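Local coordinates for protein hypothetical glycoside hydrolase (Bacteroides vulgatus, PDB 3S30) that is of unknown function but is probably a glycoside hydrolase or carbohydrate-binding protein, with a galactose-binding-domain-like fold and a bound sodium ion, at residues E118-Y123 and T149-P154; F153-S158 and N165-I170. All coordinates share one frame; numbering follows the deposited sequence.

Interaction 1: residues E118-Y123 and T149-P154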
loop_
_atom_site.group_PDB
_atom_site.type_symbol
_atom_site.label_atom_id
_atom_site.label_comp_id
_atom_site.label_asym_id
_atom_site.label_seq_id
_atom_site.Cartn_x
_atom_site.Cartn_y
_atom_site.Cartn_z
ATOM N N GLU A 118 12.398 15.993 -0.631
ATOM C CA GLU A 118 11.613 15.750 -1.836
ATOM C C GLU A 118 11.383 14.245 -2.019
ATOM O O GLU A 118 12.297 13.460 -1.819
ATOM C CB GLU A 118 12.326 16.330 -3.060
ATOM C CG GLU A 118 12.337 17.851 -3.114
ATOM C CD GLU A 118 12.797 18.396 -4.468
ATOM O OE1 GLU A 118 13.673 17.767 -5.109
ATOM O OE2 GLU A 118 12.285 19.463 -4.889
ATOM N N TYR A 119 10.166 13.851 -2.401
ATOM C CA TYR A 119 9.834 12.434 -2.613
ATOM C C TYR A 119 8.927 12.219 -3.831
ATOM O O TYR A 119 8.422 13.179 -4.407
ATOM C CB TYR A 119 9.195 11.846 -1.354
ATOM C CG TYR A 119 7.917 12.532 -0.920
ATOM C CD1 TYR A 119 6.696 12.181 -1.483
ATOM C CD2 TYR A 119 7.929 13.512 0.066
ATOM C CE1 TYR A 119 5.528 12.789 -1.085
ATOM C CE2 TYR A 119 6.755 14.145 0.460
ATOM C CZ TYR A 119 5.563 13.781 -0.122
ATOM O OH TYR A 119 4.394 14.379 0.256
ATOM N N TYR A 120 8.736 10.961 -4.231
ATOM C CA TYR A 120 7.855 10.636 -5.371
ATOM C C TYR A 120 6.407 10.304 -4.979
ATOM O O TYR A 120 6.157 9.637 -3.972
ATOM C CB TYR A 120 8.393 9.454 -6.176
ATOM C CG TYR A 120 9.691 9.671 -6.933
ATOM C CD1 TYR A 120 10.002 10.894 -7.543
ATOM C CD2 TYR A 120 10.595 8.622 -7.076
ATOM C CE1 TYR A 120 11.193 11.056 -8.250
ATOM C CE2 TYR A 120 11.771 8.774 -7.784
ATOM C CZ TYR A 120 12.072 9.981 -8.358
ATOM O OH TYR A 120 13.252 10.087 -9.042
ATOM N N VAL A 121 5.462 10.800 -5.780
ATOM C CA VAL A 121 4.075 10.336 -5.761
ATOM C C VAL A 121 3.870 9.639 -7.096
ATOM O O VAL A 121 4.117 10.230 -8.145
ATOM C CB VAL A 121 3.044 11.503 -5.593
ATOM C CG1 VAL A 121 1.625 10.953 -5.501
ATOM C CG2 VAL A 121 3.352 12.351 -4.341
ATOM N N LEU A 122 3.465 8.374 -7.057
ATOM C CA LEU A 122 3.271 7.600 -8.271
ATOM C C LEU A 122 1.835 7.799 -8.734
ATOM O O LEU A 122 0.919 7.899 -7.914
ATOM C CB LEU A 122 3.541 6.104 -8.058
ATOM C CG LEU A 122 4.973 5.595 -7.862
ATOM C CD1 LEU A 122 5.535 6.045 -6.539
ATOM C CD2 LEU A 122 5.022 4.067 -7.958
ATOM N N TYR A 123 1.650 7.857 -10.050
ATOM C CA TYR A 123 0.321 7.935 -10.628
ATOM C C TYR A 123 0.185 7.081 -11.892
ATOM O O TYR A 123 1.171 6.740 -12.531
ATOM C CB TYR A 123 -0.037 9.393 -10.918
ATOM C CG TYR A 123 0.872 10.092 -11.891
ATOM C CD1 TYR A 123 2.035 10.725 -11.456
ATOM C CD2 TYR A 123 0.559 10.149 -13.254
ATOM C CE1 TYR A 123 2.872 11.389 -12.352
ATOM C CE2 TYR A 123 1.389 10.818 -14.162
ATOM C CZ TYR A 123 2.538 11.436 -13.699
ATOM O OH TYR A 123 3.361 12.099 -14.572
ATOM N N THR A 149 16.421 12.648 -0.536
ATOM C CA THR A 149 16.040 12.730 -1.950
ATOM C C THR A 149 15.046 11.599 -2.220
ATOM O O THR A 149 14.920 10.693 -1.402
ATOM C CB THR A 149 17.274 12.619 -2.886
ATOM O OG1 THR A 149 17.857 11.314 -2.775
ATOM C CG2 THR A 149 18.306 13.691 -2.549
ATOM N N PRO A 150 14.335 11.647 -3.359
ATOM C CA PRO A 150 13.299 10.633 -3.641
ATOM C C PRO A 150 13.710 9.165 -3.440
ATOM O O PRO A 150 12.930 8.369 -2.959
ATOM C CB PRO A 150 12.955 10.903 -5.109
ATOM C CG PRO A 150 13.176 12.397 -5.259
ATOM C CD PRO A 150 14.360 12.709 -4.388
ATOM N N ASN A 151 14.928 8.818 -3.797
ATOM C CA ASN A 151 15.409 7.452 -3.659
ATOM C C ASN A 151 15.823 7.034 -2.230
ATOM O O ASN A 151 16.065 5.853 -1.968
ATOM C CB ASN A 151 16.510 7.199 -4.684
ATOM C CG ASN A 151 15.936 6.927 -6.079
ATOM O OD1 ASN A 151 15.168 5.965 -6.278
ATOM N ND2 ASN A 151 16.282 7.773 -7.039
ATOM N N ASP A 152 15.839 7.985 -1.302
ATOM C CA ASP A 152 15.985 7.654 0.114
ATOM C C ASP A 152 14.672 7.238 0.750
ATOM O O ASP A 152 14.687 6.672 1.830
ATOM C CB ASP A 152 16.541 8.836 0.907
ATOM C CG ASP A 152 17.804 9.380 0.315
ATOM O OD1 ASP A 152 18.716 8.577 -0.028
ATOM O OD2 ASP A 152 17.868 10.616 0.183
ATOM N N PHE A 153 13.540 7.531 0.111
ATOM C CA PHE A 153 12.230 7.267 0.744
ATOM C C PHE A 153 11.826 5.793 0.778
ATOM O O PHE A 153 12.377 4.974 0.038
ATOM C CB PHE A 153 11.121 8.130 0.124
ATOM C CG PHE A 153 11.096 9.527 0.677
ATOM C CD1 PHE A 153 12.074 10.443 0.303
ATOM C CD2 PHE A 153 10.144 9.905 1.620
ATOM C CE1 PHE A 153 12.082 11.711 0.836
ATOM C CE2 PHE A 153 10.149 11.170 2.151
ATOM C CZ PHE A 153 11.117 12.079 1.756
ATOM N N PRO A 154 10.888 5.442 1.671
ATOM C CA PRO A 154 10.446 4.045 1.711
ATOM C C PRO A 154 9.749 3.604 0.426
ATOM O O PRO A 154 9.824 2.420 0.033
ATOM C CB PRO A 154 9.486 4.000 2.914
ATOM C CG PRO A 154 9.770 5.246 3.728
ATOM C CD PRO A 154 10.331 6.253 2.778
HETATM O O HOH W 1 10.377 8.734 -3.239
#
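Tyr119 and Pro150 have the closest alpha carbons of the two segments, Tyr119 CA lying 4.0 Å from Pro150 CA. Strand 117-124, the middle strand of a small antiparallel sheet in this galactose-binding-domain-like fold, here meets a single 3-10 turn, 150-152, in the loop leading to strand 155-158. Glu118 O lies 3.1 Å from Pro150 N, but a proline nitrogen has no hydrogen to give. The polar link between the backbones is instead a water, which accepts from Tyr120 N and donates to Pro150 O. Successive aromatic residues on the strand then grip the loop in different ways. Tyr120 presents a ring face: Pro150 CB sits over its centre, 3.5 Å from the centroid, in a CH-pi contact, and the two side chains cross at about a right angle. With CG anti to the carbonyl carbon (chi1 -67°), the Tyr120 ring starts off on the side of its own backbone N. An alanine here would probably leave Pro150 CB without its aromatic platform and open a gap between the strand and the turn. At Tyr119 the roles are reversed. Its CB rests 3.4 Å from the centroid of the Phe153 ring, almost on the ring normal, while its own ring meets that of Phe153 obliquely, the planes at 48°. Phe141 packs edge-to-face with Phe153 from helix 138-142. Within the loop, Asp152 OD2 accepts from both Thr149 N, at 2.6 Å, and Thr149 OG1, the two donors arriving from the same face of the carboxylate.

Interaction 2: residues F153-S158 and N165-I170. With NA (sodium ion), chain C.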
loop_
_atom_site.group_PDB
_atom_site.type_symbol
_atom_site.label_atom_id
_atom_site.label_comp_id
_atom_site.label_asym_id
_atom_site.label_seq_id
_atom_site.Cartn_x
_atom_site.Cartn_y
_atom_site.Cartn_z
ATOM N N PHE A 153 13.540 7.531 0.111
ATOM C CA PHE A 153 12.230 7.267 0.744
ATOM C C PHE A 153 11.826 5.793 0.778
ATOM O O PHE A 153 12.377 4.974 0.038
ATOM C CB PHE A 153 11.121 8.130 0.124
ATOM C CG PHE A 153 11.096 9.527 0.677
ATOM C CD1 PHE A 153 12.074 10.443 0.303
ATOM C CD2 PHE A 153 10.144 9.905 1.620
ATOM C CE1 PHE A 153 12.082 11.711 0.836
ATOM C CE2 PHE A 153 10.149 11.170 2.151
ATOM C CZ PHE A 153 11.117 12.079 1.756
ATOM N N PRO A 154 10.888 5.442 1.671
ATOM C CA PRO A 154 10.446 4.045 1.711
ATOM C C PRO A 154 9.749 3.604 0.426
ATOM O O PRO A 154 9.824 2.420 0.033
ATOM C CB PRO A 154 9.486 4.000 2.914
ATOM C CG PRO A 154 9.770 5.246 3.728
ATOM C CD PRO A 154 10.331 6.253 2.778
ATOM N N THR A 155 9.116 4.561 -0.240
ATOM C CA THR A 155 8.370 4.313 -1.460
ATOM C C THR A 155 8.909 5.137 -2.627
ATOM O O THR A 155 8.946 6.369 -2.576
ATOM C CB THR A 155 6.895 4.624 -1.230
ATOM O OG1 THR A 155 6.430 3.823 -0.140
ATOM C CG2 THR A 155 6.070 4.324 -2.467
ATOM N N SER A 156 9.311 4.425 -3.675
ATOM C CA SER A 156 9.908 5.002 -4.872
ATOM C C SER A 156 9.670 4.049 -6.037
ATOM O O SER A 156 8.838 3.129 -5.932
ATOM C CB SER A 156 11.412 5.215 -4.670
ATOM O OG SER A 156 11.974 5.995 -5.719
ATOM N N ILE A 157 10.370 4.292 -7.145
ATOM C CA ILE A 157 10.379 3.376 -8.290
ATOM C C ILE A 157 11.811 3.012 -8.664
ATOM O O ILE A 157 12.756 3.736 -8.356
ATOM C CB ILE A 157 9.672 3.958 -9.567
ATOM C CG1 ILE A 157 10.391 5.216 -10.098
ATOM C CG2 ILE A 157 8.214 4.251 -9.293
ATOM C CD1 ILE A 157 9.909 5.669 -11.456
ATOM N N SER A 158 11.950 1.886 -9.348
ATOM C CA SER A 158 13.238 1.411 -9.840
ATOM C C SER A 158 13.153 1.280 -11.346
ATOM O O SER A 158 12.106 0.908 -11.856
ATOM C CB SER A 158 13.560 0.042 -9.216
ATOM O OG SER A 158 14.449 -0.700 -10.036
ATOM N N ASN A 165 10.061 0.566 -15.726
ATOM C CA ASN A 165 10.253 0.840 -14.296
ATOM C C ASN A 165 9.299 -0.016 -13.470
ATOM O O ASN A 165 8.267 -0.479 -13.979
ATOM C CB ASN A 165 9.964 2.301 -13.914
ATOM C CG ASN A 165 10.763 3.329 -14.724
ATOM O OD1 ASN A 165 11.967 3.189 -14.954
ATOM N ND2 ASN A 165 10.077 4.395 -15.129
ATOM N N CYS A 166 9.629 -0.206 -12.190
ATOM C CA CYS A 166 8.752 -0.937 -11.258
ATOM C C CYS A 166 8.621 -0.214 -9.924
ATOM O O CYS A 166 9.365 0.716 -9.631
ATOM C CB CYS A 166 9.254 -2.383 -11.049
ATOM S SG CYS A 166 10.890 -2.596 -10.266
ATOM N N LEU A 167 7.659 -0.640 -9.124
ATOM C CA LEU A 167 7.563 -0.194 -7.740
ATOM C C LEU A 167 8.755 -0.712 -6.910
ATOM O O LEU A 167 9.173 -1.865 -7.049
ATOM C CB LEU A 167 6.252 -0.684 -7.124
ATOM C CG LEU A 167 5.907 -0.179 -5.720
ATOM C CD1 LEU A 167 5.705 1.311 -5.743
ATOM C CD2 LEU A 167 4.656 -0.889 -5.158
ATOM N N GLN A 168 9.301 0.165 -6.068
ATOM C CA GLN A 168 10.376 -0.173 -5.146
ATOM C C GLN A 168 9.940 0.226 -3.738
ATOM O O GLN A 168 9.899 1.409 -3.403
ATOM C CB GLN A 168 11.659 0.565 -5.523
ATOM C CG GLN A 168 12.883 0.246 -4.658
ATOM C CD GLN A 168 14.032 1.240 -4.899
ATOM O OE1 GLN A 168 14.849 1.049 -5.803
ATOM N NE2 GLN A 168 14.081 2.320 -4.087
ATOM N N LEU A 169 9.587 -0.767 -2.930
ATOM C CA LEU A 169 9.259 -0.527 -1.543
ATOM C C LEU A 169 10.442 -0.999 -0.682
ATOM O O LEU A 169 10.815 -2.181 -0.704
ATOM C CB LEU A 169 7.948 -1.236 -1.171
ATOM C CG LEU A 169 6.721 -0.841 -2.015
ATOM C CD1 LEU A 169 5.457 -1.566 -1.575
ATOM C CD2 LEU A 169 6.482 0.676 -1.999
ATOM N N ILE A 170 11.052 -0.056 0.037
ATOM C CA ILE A 170 12.151 -0.366 0.952
ATOM C C ILE A 170 11.819 0.184 2.353
ATOM O O ILE A 170 11.766 1.395 2.555
ATOM C CB ILE A 170 13.482 0.215 0.457
ATOM C CG1 ILE A 170 13.732 -0.159 -1.005
ATOM C CG2 ILE A 170 14.644 -0.275 1.319
ATOM C CD1 ILE A 170 15.084 0.336 -1.557
HETATM NA NA NA C . 6.336 -1.320 -15.116
HETATM O O HOH W 2 12.388 2.790 -1.797
#
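Ile157 CD1 sits above the plane of the Asn165 side-chain amide, 3.9 Å from Asn165 ND2, and the two side chains cross obliquely. The Gln168 amide has both of its serine neighbours on one side of its plane: Ser156 CB is 4.0 Å from Gln168 NE2, and Ser158 CB approaches Gln168 OE1. Close to that plane, at the NE2 end, lies a water that accepts from Gln168 NE2 at 2.9 Å. With CG anti to the backbone N (chi1 -178°) and the chain extended beyond it, Gln168 stands out from the face of the sheet that it shares with Ser156 and Ser158. The strands form an antiparallel beta hairpin, 155-158 with 166-173, whose second strand also pairs with strand 339-349. Ser156 with Gln168 and Ser158 with Cys166 are the hydrogen-bonded pairs, each joined by two backbone bonds. The shortest, Cys166 N to Ser158 O at 2.7 Å, runs nearly along the carbonyl axis; Gln168 N reaches Ser156 O from well above the carbonyl plane. On the face opposite Gln168, Thr155 and Leu169 lie side by side, Leu169 CD2 3.7 Å from Thr155 CG2, while Thr155 OG1 is hydrogen-bonded to Asn189 O. Where the second strand begins, Asn165 O binds the sodium ion at 2.4 Å, and Asn105 O, Glu107 OE2 and Asp343 OD1 are its other protein ligands.

The centres of interactions 1 and 2 lie 8 Å apart, and the contacts follow one another along the chain: 149-154 ends where strand 155-158 starts, and Phe153 and Pro154 belong to both. Asn151 OD1 probably accepts a hydrogen bond from Ser156 OG, tying the turn to the hairpin. Strand 117-124 reaches the hairpin directly as well, through Tyr120 on Ser156 and through Leu122, whose CD2 packs against Ile157 CG2 and Leu167 CD1. The small three-stranded sheet is thereby joined to the hairpin and, through strand 166-173, to strand 339-349, which contributes Asp343 to the sodium site beside Asn165 at the other end of interaction 2.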